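Local coordinates for uracil-DNA glycosylase (Nitratifractor salsuginis, PDB 5X3G), which belongs to the uracil-DNA glycosylase family, whose alpha/beta fold packs helices around a central four-stranded parallel sheet, at residues L43-A48 with R180-A185. Sequence-based numbering, arbitrary orientation.
Sequences LEWMAA and RRHIRA
Trp45 and His182 join two helices of the uracil-DNA glycosylase alpha/beta fold, 40-48 near the N-terminus and 179-196, which lies in the chain between two strands of the central parallel sheet. The Trp45 CA and His182 CA atoms are 12.6 Å apart, and two aromatic side chains span the gap. His182 reaches out from CB, which points toward helix 40-48; CG lies beside the backbone N (chi1 -74°) and anti to the carbonyl carbon, which carries the ring across to the indole. Beyond CG, ND1, CE1 and NE2 each meet a partner. ND1 is hydrogen-bonded to the hydroxyl of Tyr42, three residues before Trp45 on the same helix, and NE2 to OG1 of Thr174. Bonds at both nitrogens should hold the imidazole against rotation, with CE1, the carbon between them, presented to the indole. It meets the far end of the six-membered ring, whose CZ3 lies 4.0 Å from His182 CE1. In Trp45 the N-CA-CB-CG torsion is extended (chi1 166°), which sends the indole toward helix 179-196. The two ring planes are nearly parallel, at 19°, but slid so far apart that they barely overlap, with centroids 5.8 Å apart; the contact is a van der Waals touch of a few carbons, not a full stack. Tyr42 and Tyr52 each make an edge-to-face contact with Trp45, while Leu172 touches both the indole and the imidazole. Only 58 Å² is buried between the segments, and the closest approach is Trp45 CH2 to His182 CE1, 3.8 Å.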
loop_
_atom_site.group_PDB
_atom_site.type_symbol
_atom_site.label_atom_id
_atom_site.label_comp_id
_atom_site.label_asym_id
_atom_site.label_seq_id
_atom_site.Cartn_x
_atom_site.Cartn_y
_atom_site.Cartn_z
ATOM N N LEU A 43 1.971 -19.486 -11.290
ATOM C CA LEU A 43 0.559 -19.415 -10.927
ATOM C C LEU A 43 0.102 -20.686 -10.223
ATOM O O LEU A 43 -0.712 -20.627 -9.294
ATOM C CB LEU A 43 -0.292 -19.152 -12.169
ATOM C CG LEU A 43 -0.349 -17.697 -12.635
ATOM C CD1 LEU A 43 -1.137 -17.572 -13.928
ATOM C CD2 LEU A 43 -0.964 -16.833 -11.549
ATOM N N GLU A 44 0.605 -21.846 -10.654
ATOM C CA GLU A 44 0.247 -23.091 -9.980
ATOM C C GLU A 44 0.781 -23.116 -8.552
ATOM O O GLU A 44 0.060 -23.486 -7.616
ATOM C CB GLU A 44 0.774 -24.288 -10.774
ATOM N N TRP A 45 2.046 -22.722 -8.367
ATOM C CA TRP A 45 2.603 -22.618 -7.022
ATOM C C TRP A 45 1.800 -21.655 -6.163
ATOM O O TRP A 45 1.545 -21.923 -4.983
ATOM C CB TRP A 45 4.060 -22.165 -7.087
ATOM C CG TRP A 45 4.579 -21.722 -5.756
ATOM C CD1 TRP A 45 4.824 -22.509 -4.672
ATOM C CD2 TRP A 45 4.891 -20.381 -5.356
ATOM N NE1 TRP A 45 5.284 -21.748 -3.625
ATOM C CE2 TRP A 45 5.333 -20.437 -4.020
ATOM C CE3 TRP A 45 4.848 -19.141 -6.001
ATOM C CZ2 TRP A 45 5.726 -19.303 -3.316
ATOM C CZ3 TRP A 45 5.239 -18.015 -5.299
ATOM C CH2 TRP A 45 5.672 -18.104 -3.971
HETATM N N MSE A 46 1.403 -20.525 -6.735
HETATM C CA MSE A 46 0.608 -19.529 -6.035
HETATM C C MSE A 46 -0.745 -20.090 -5.615
HETATM O O MSE A 46 -1.261 -19.772 -4.543
HETATM C CB MSE A 46 0.418 -18.311 -6.927
HETATM C CG MSE A 46 0.523 -16.987 -6.229
HETATM SE SE MSE A 46 0.298 -15.595 -7.561
HETATM C CE MSE A 46 -1.609 -15.306 -7.360
ATOM N N ALA A 47 -1.315 -20.927 -6.484
ATOM C CA ALA A 47 -2.580 -21.575 -6.164
ATOM C C ALA A 47 -2.403 -22.602 -5.054
ATOM O O ALA A 47 -3.323 -22.835 -4.261
ATOM C CB ALA A 47 -3.168 -22.227 -7.415
ATOM N N ALA A 48 -1.223 -23.228 -4.982
ATOM C CA ALA A 48 -0.963 -24.197 -3.922
ATOM C C ALA A 48 -1.078 -23.564 -2.539
ATOM O O ALA A 48 -1.451 -24.241 -1.575
ATOM C CB ALA A 48 0.418 -24.827 -4.107
ATOM N N ARG A 180 14.007 -10.085 -4.908
ATOM C CA ARG A 180 14.319 -9.540 -6.227
ATOM C C ARG A 180 13.706 -10.391 -7.332
ATOM O O ARG A 180 13.108 -9.863 -8.281
ATOM C CB ARG A 180 15.834 -9.435 -6.405
ATOM N N ARG A 181 13.831 -11.717 -7.215
ATOM C CA ARG A 181 13.243 -12.614 -8.203
ATOM C C ARG A 181 11.729 -12.450 -8.274
ATOM O O ARG A 181 11.150 -12.467 -9.366
ATOM C CB ARG A 181 13.607 -14.062 -7.878
ATOM N N HIS A 182 11.073 -12.292 -7.122
ATOM C CA HIS A 182 9.622 -12.135 -7.121
ATOM C C HIS A 182 9.204 -10.824 -7.777
ATOM O O HIS A 182 8.272 -10.802 -8.589
ATOM C CB HIS A 182 9.079 -12.223 -5.695
ATOM C CG HIS A 182 9.076 -13.613 -5.136
ATOM N ND1 HIS A 182 8.339 -14.636 -5.692
ATOM C CD2 HIS A 182 9.712 -14.147 -4.067
ATOM C CE1 HIS A 182 8.526 -15.741 -4.994
ATOM N NE2 HIS A 182 9.355 -15.472 -4.002
ATOM N N ILE A 183 9.883 -9.724 -7.442
ATOM C CA ILE A 183 9.577 -8.439 -8.068
ATOM C C ILE A 183 9.740 -8.535 -9.581
ATOM O O ILE A 183 8.902 -8.038 -10.350
ATOM C CB ILE A 183 10.461 -7.330 -7.465
ATOM C CG1 ILE A 183 10.019 -7.021 -6.032
ATOM C CG2 ILE A 183 10.427 -6.074 -8.326
ATOM C CD1 ILE A 183 11.134 -6.517 -5.146
ATOM N N ARG A 184 10.807 -9.200 -10.031
ATOM C CA ARG A 184 10.999 -9.393 -11.464
ATOM C C ARG A 184 9.870 -10.224 -12.062
ATOM O O ARG A 184 9.399 -9.940 -13.170
ATOM C CB ARG A 184 12.359 -10.045 -11.714
ATOM C CG ARG A 184 12.737 -10.242 -13.170
ATOM C CD ARG A 184 14.134 -9.685 -13.400
ATOM N NE ARG A 184 14.747 -10.155 -14.638
ATOM C CZ ARG A 184 15.649 -9.468 -15.329
ATOM N NH1 ARG A 184 16.035 -8.268 -14.916
ATOM N NH2 ARG A 184 16.162 -9.978 -16.438
ATOM N N ALA A 185 9.401 -11.239 -11.330
ATOM C CA ALA A 185 8.315 -12.075 -11.830
ATOM C C ALA A 185 6.990 -11.320 -11.888
ATOM O O ALA A 185 6.113 -11.674 -12.682
ATOM C CB ALA A 185 8.172 -13.325 -10.963
#